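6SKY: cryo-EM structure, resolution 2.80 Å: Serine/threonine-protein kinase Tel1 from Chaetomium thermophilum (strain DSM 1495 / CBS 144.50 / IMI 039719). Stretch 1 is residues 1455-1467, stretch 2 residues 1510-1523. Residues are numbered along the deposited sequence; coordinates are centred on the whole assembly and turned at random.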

# COMPACT_ATOMS: atom_id res chain seq x y z
N THR A 1455 9.10 81.90 -6.75
CA THR A 1455 8.74 80.78 -5.89
C THR A 1455 8.73 81.20 -4.43
O THR A 1455 7.81 80.84 -3.68
N GLN A 1456 9.75 81.94 -3.99
CA GLN A 1456 9.76 82.48 -2.64
C GLN A 1456 8.51 83.31 -2.40
O GLN A 1456 7.83 83.15 -1.37
N TYR A 1457 8.18 84.20 -3.33
CA TYR A 1457 7.03 85.07 -3.14
C TYR A 1457 5.75 84.27 -3.02
O TYR A 1457 4.92 84.53 -2.15
N LEU A 1458 5.57 83.28 -3.90
CA LEU A 1458 4.33 82.50 -3.90
C LEU A 1458 4.20 81.67 -2.63
O LEU A 1458 3.13 81.65 -2.01
N ILE A 1459 5.27 80.99 -2.22
CA ILE A 1459 5.19 80.19 -1.00
C ILE A 1459 4.94 81.08 0.20
O ILE A 1459 4.20 80.72 1.12
N LYS A 1460 5.53 82.28 0.21
CA LYS A 1460 5.37 83.17 1.34
C LYS A 1460 3.96 83.74 1.41
O LYS A 1460 3.37 83.83 2.49
N ARG A 1461 3.39 84.11 0.26
CA ARG A 1461 2.08 84.74 0.25
C ARG A 1461 0.94 83.74 0.37
O ARG A 1461 -0.10 84.07 0.96
N GLY A 1462 1.08 82.54 -0.17
CA GLY A 1462 0.01 81.57 -0.13
C GLY A 1462 0.06 80.67 1.08
O GLY A 1462 -0.42 79.53 1.04
N ASP A 1463 0.65 81.16 2.17
CA ASP A 1463 0.73 80.38 3.40
C ASP A 1463 -0.65 79.99 3.90
O ASP A 1463 -0.84 78.88 4.39
N GLU A 1464 -1.62 80.90 3.80
CA GLU A 1464 -2.95 80.61 4.32
C GLU A 1464 -3.60 79.46 3.56
O GLU A 1464 -4.44 78.75 4.12
N TYR A 1465 -3.23 79.26 2.30
CA TYR A 1465 -3.78 78.15 1.53
C TYR A 1465 -2.98 76.87 1.75
O TYR A 1465 -3.57 75.81 1.98
N LEU A 1466 -1.65 76.96 1.69
CA LEU A 1466 -0.81 75.77 1.81
C LEU A 1466 -1.05 75.00 3.10
O LEU A 1466 -0.67 73.83 3.19
N LYS A 1467 -1.67 75.63 4.10
CA LYS A 1467 -2.02 74.92 5.32
C LYS A 1467 -3.33 74.16 5.19
O LYS A 1467 -3.65 73.36 6.08
N GLU A 1510 20.54 79.62 -0.28
CA GLU A 1510 19.76 80.41 0.67
C GLU A 1510 18.28 80.07 0.57
O GLU A 1510 17.59 80.00 1.59
N PHE A 1511 17.78 79.85 -0.65
CA PHE A 1511 16.40 79.42 -0.80
C PHE A 1511 16.18 78.06 -0.17
O PHE A 1511 15.14 77.82 0.47
N HIS A 1512 17.12 77.14 -0.35
CA HIS A 1512 17.03 75.82 0.26
C HIS A 1512 16.94 75.93 1.78
O HIS A 1512 16.10 75.27 2.41
N ALA A 1513 17.78 76.78 2.38
CA ALA A 1513 17.74 76.95 3.83
C ALA A 1513 16.42 77.56 4.28
O ALA A 1513 15.81 77.10 5.25
N TRP A 1514 15.96 78.61 3.59
CA TRP A 1514 14.69 79.23 3.95
C TRP A 1514 13.54 78.24 3.84
O TRP A 1514 12.67 78.18 4.71
N PHE A 1515 13.54 77.44 2.77
CA PHE A 1515 12.45 76.50 2.54
C PHE A 1515 12.46 75.40 3.59
O PHE A 1515 11.40 75.00 4.08
N SER A 1516 13.64 74.90 3.95
CA SER A 1516 13.70 73.87 4.98
C SER A 1516 13.25 74.42 6.33
O SER A 1516 12.55 73.74 7.08
N LYS A 1517 13.63 75.66 6.65
CA LYS A 1517 13.13 76.29 7.87
C LYS A 1517 11.62 76.42 7.85
O LYS A 1517 10.94 76.12 8.84
N TYR A 1518 11.07 76.86 6.72
CA TYR A 1518 9.62 76.99 6.58
C TYR A 1518 8.93 75.65 6.81
O TYR A 1518 7.93 75.57 7.52
N LEU A 1519 9.46 74.59 6.20
CA LEU A 1519 8.84 73.28 6.33
C LEU A 1519 8.96 72.75 7.75
O LEU A 1519 8.02 72.13 8.26
N ALA A 1520 10.10 72.98 8.40
CA ALA A 1520 10.23 72.60 9.80
C ALA A 1520 9.21 73.34 10.66
O ALA A 1520 8.68 72.78 11.63
N ALA A 1521 8.91 74.59 10.31
CA ALA A 1521 7.92 75.37 11.03
C ALA A 1521 6.50 75.14 10.53
O ALA A 1521 5.56 75.68 11.12
N TYR A 1522 6.32 74.34 9.48
CA TYR A 1522 4.99 74.10 8.95
C TYR A 1522 4.18 73.22 9.89
O TYR A 1522 4.71 72.30 10.51
N ASP A 1523 2.89 73.50 9.98
CA ASP A 1523 1.96 72.69 10.76
C ASP A 1523 0.55 73.03 10.32
O ASP A 1523 0.22 74.21 10.19

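Packing between residues 1455-1467 and 1510-1523 of Tel1. Helices 1455-1461 and 1510-1521 run nearly parallel, 13° apart, and their axes approach to 11.8 Å, a spacing filled largely by aromatic side chains of the second stretch. Thr 1455 (chi1 m) points toward the partner helix and sets its methyl CG2 4.0 Å from CZ of Phe 1511, whose t rotamer carries the ring across the gap. Gln 1456 (m, t) leaves its backbone sideways, but its chain bends nearer, and its CG lies 3.5 Å from CD2 of Phe 1511. Ile 1459 (m, t) is the central knob, seated among Phe 1511, Trp 1514, Phe 1515 and Tyr 1518. Its CD1 lies over one face of the Phe 1515 ring, 4.0 Å from CE1 of that residue, and meets the edge of Phe 1511. Its CG2 covers one face of Tyr 1518 and abuts the edge of Trp 1514, 3.7 Å from Trp 1514 CH2; both of these aromatic residues are chi1 t and point toward stretch 1. Lys 1460, directed sideways, adds a looser aliphatic contact, its CG 4.4 Å from CZ2 of Trp 1514. After Gly 1462, the first residue to leave the helix and the N-cap position of the next, Asp 1463 starts out sideways and swings its carboxylate inward (chi1 -91°, between wells). Its OD1 accepts a very short hydrogen bond from Tyr 1518 OH, 2.4 Å away, tying the aromatic layer to the second helical segment. Leu 1466 (m, t) points toward stretch 2, placing CD1 4.1 Å from Tyr 1518 OH, while its carbonyl O accepts a 2.7 Å hydrogen bond from Tyr 1522 OH. That tyrosine lies beyond the helix, and its t side chain leaves sideways, but its hydroxyl end comes near stretch 1. Lys 1467 (m, t, t, t) rests its CG 4.1 Å from CE1 of Tyr 1522, and its amine end leads away.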

# COMPACT_ATOMS: atom_id res chain seq x y z
CB THR A 1455 9.71 79.63 -6.10
OG1 THR A 1455 9.84 79.37 -7.50
CG2 THR A 1455 9.20 78.39 -5.42
CB GLN A 1456 11.00 83.34 -2.41
CG GLN A 1456 12.30 82.59 -2.33
CD GLN A 1456 13.31 83.32 -1.48
OE1 GLN A 1456 12.95 83.97 -0.50
NE2 GLN A 1456 14.58 83.22 -1.85
CB TYR A 1457 6.92 86.08 -4.28
CG TYR A 1457 5.67 86.93 -4.18
CD1 TYR A 1457 5.61 88.01 -3.32
CD2 TYR A 1457 4.56 86.64 -4.95
CE1 TYR A 1457 4.47 88.78 -3.22
CE2 TYR A 1457 3.41 87.40 -4.85
CZ TYR A 1457 3.37 88.47 -3.99
OH TYR A 1457 2.23 89.23 -3.91
CB LEU A 1458 4.27 81.61 -5.13
CG LEU A 1458 4.06 82.36 -6.45
CD1 LEU A 1458 4.26 81.43 -7.62
CD2 LEU A 1458 2.67 82.95 -6.47
CB ILE A 1459 6.46 79.35 -0.82
CG1 ILE A 1459 6.70 78.45 -2.03
CG2 ILE A 1459 6.34 78.49 0.42
CD1 ILE A 1459 7.96 77.64 -1.93
CB LYS A 1460 6.40 84.30 1.25
CG LYS A 1460 6.87 84.83 2.59
CD LYS A 1460 8.12 85.67 2.41
CE LYS A 1460 8.75 86.01 3.75
NZ LYS A 1460 10.00 86.79 3.59
CB ARG A 1461 1.91 85.56 -1.03
CG ARG A 1461 2.37 87.01 -0.92
CD ARG A 1461 1.48 87.81 0.02
NE ARG A 1461 1.32 89.19 -0.42
CZ ARG A 1461 1.95 90.23 0.12
NH1 ARG A 1461 1.73 91.45 -0.36
NH2 ARG A 1461 2.77 90.06 1.14
CB ASP A 1463 1.49 81.16 4.47
CG ASP A 1463 2.97 80.88 4.45
OD1 ASP A 1463 3.38 80.00 3.67
OD2 ASP A 1463 3.71 81.53 5.22
CB GLU A 1464 -3.82 81.86 4.25
CG GLU A 1464 -3.40 82.95 5.21
CD GLU A 1464 -4.31 84.16 5.15
OE1 GLU A 1464 -5.12 84.25 4.21
OE2 GLU A 1464 -4.21 85.02 6.06
CB TYR A 1465 -3.81 78.51 0.04
CG TYR A 1465 -4.23 77.35 -0.83
CD1 TYR A 1465 -5.55 76.98 -0.92
CD2 TYR A 1465 -3.30 76.63 -1.54
CE1 TYR A 1465 -5.94 75.92 -1.70
CE2 TYR A 1465 -3.67 75.57 -2.33
CZ TYR A 1465 -5.00 75.22 -2.41
OH TYR A 1465 -5.39 74.16 -3.19
CB LEU A 1466 0.66 76.17 1.72
CG LEU A 1466 1.09 76.66 0.34
CD1 LEU A 1466 2.56 76.97 0.33
CD2 LEU A 1466 0.75 75.61 -0.69
CB LYS A 1467 -2.09 75.91 6.48
CG LYS A 1467 -0.79 76.65 6.69
CD LYS A 1467 -1.00 77.95 7.44
CE LYS A 1467 0.26 78.79 7.41
NZ LYS A 1467 0.05 80.16 7.93
CB GLU A 1510 19.99 81.90 0.42
CG GLU A 1510 21.38 82.38 0.81
CD GLU A 1510 21.48 83.89 0.82
OE1 GLU A 1510 20.75 84.55 0.06
OE2 GLU A 1510 22.30 84.42 1.61
CB PHE A 1511 15.99 79.38 -2.26
CG PHE A 1511 14.65 78.75 -2.48
CD1 PHE A 1511 14.54 77.53 -3.12
CD2 PHE A 1511 13.51 79.36 -2.01
CE1 PHE A 1511 13.31 76.95 -3.30
CE2 PHE A 1511 12.28 78.78 -2.18
CZ PHE A 1511 12.18 77.58 -2.82
CB HIS A 1512 18.24 74.99 -0.17
CG HIS A 1512 18.26 73.59 0.37
ND1 HIS A 1512 18.36 72.49 -0.45
CD2 HIS A 1512 18.23 73.11 1.64
CE1 HIS A 1512 18.37 71.39 0.29
NE2 HIS A 1512 18.29 71.75 1.56
CB ALA A 1513 18.92 77.82 4.28
CB TRP A 1514 14.42 80.45 3.07
CG TRP A 1514 13.04 80.98 3.26
CD1 TRP A 1514 12.63 81.87 4.19
CD2 TRP A 1514 11.87 80.63 2.51
NE1 TRP A 1514 11.28 82.11 4.07
CE2 TRP A 1514 10.79 81.35 3.04
CE3 TRP A 1514 11.63 79.76 1.43
CZ2 TRP A 1514 9.50 81.25 2.54
CZ3 TRP A 1514 10.35 79.66 0.94
CH2 TRP A 1514 9.30 80.40 1.49
CB PHE A 1515 12.57 75.90 1.14
CG PHE A 1515 11.33 75.21 0.67
CD1 PHE A 1515 10.11 75.49 1.24
CD2 PHE A 1515 11.39 74.28 -0.35
CE1 PHE A 1515 8.97 74.86 0.81
CE2 PHE A 1515 10.25 73.65 -0.79
CZ PHE A 1515 9.04 73.93 -0.20
CB SER A 1516 15.11 73.30 5.07
OG SER A 1516 16.07 74.33 4.96
CB LYS A 1517 13.77 77.66 8.06
CG LYS A 1517 15.27 77.62 8.29
CD LYS A 1517 15.82 79.03 8.46
CE LYS A 1517 17.32 79.01 8.69
NZ LYS A 1517 17.87 80.39 8.82
CB TYR A 1518 9.28 77.55 5.20
CG TYR A 1518 7.80 77.58 4.93
CD1 TYR A 1518 7.19 76.57 4.20
CD2 TYR A 1518 7.02 78.62 5.40
CE1 TYR A 1518 5.84 76.60 3.96
CE2 TYR A 1518 5.67 78.65 5.17
CZ TYR A 1518 5.08 77.64 4.45
OH TYR A 1518 3.73 77.68 4.21
CB LEU A 1519 9.48 72.30 5.35
CG LEU A 1519 9.15 72.56 3.89
CD1 LEU A 1519 10.03 71.71 3.01
CD2 LEU A 1519 7.70 72.28 3.65
CB ALA A 1520 11.65 72.88 10.30
CB ALA A 1521 8.26 76.86 10.92
CB TYR A 1522 5.08 73.44 7.57
CG TYR A 1522 3.75 73.12 6.94
CD1 TYR A 1522 3.08 74.05 6.16
CD2 TYR A 1522 3.15 71.88 7.13
CE1 TYR A 1522 1.87 73.76 5.60
CE2 TYR A 1522 1.93 71.59 6.56
CZ TYR A 1522 1.30 72.53 5.79
OH TYR A 1522 0.09 72.25 5.23
CB ASP A 1523 2.13 72.94 12.26
CG ASP A 1523 1.30 71.98 13.11
OD1 ASP A 1523 0.68 71.06 12.54
OD2 ASP A 1523 1.28 72.15 14.35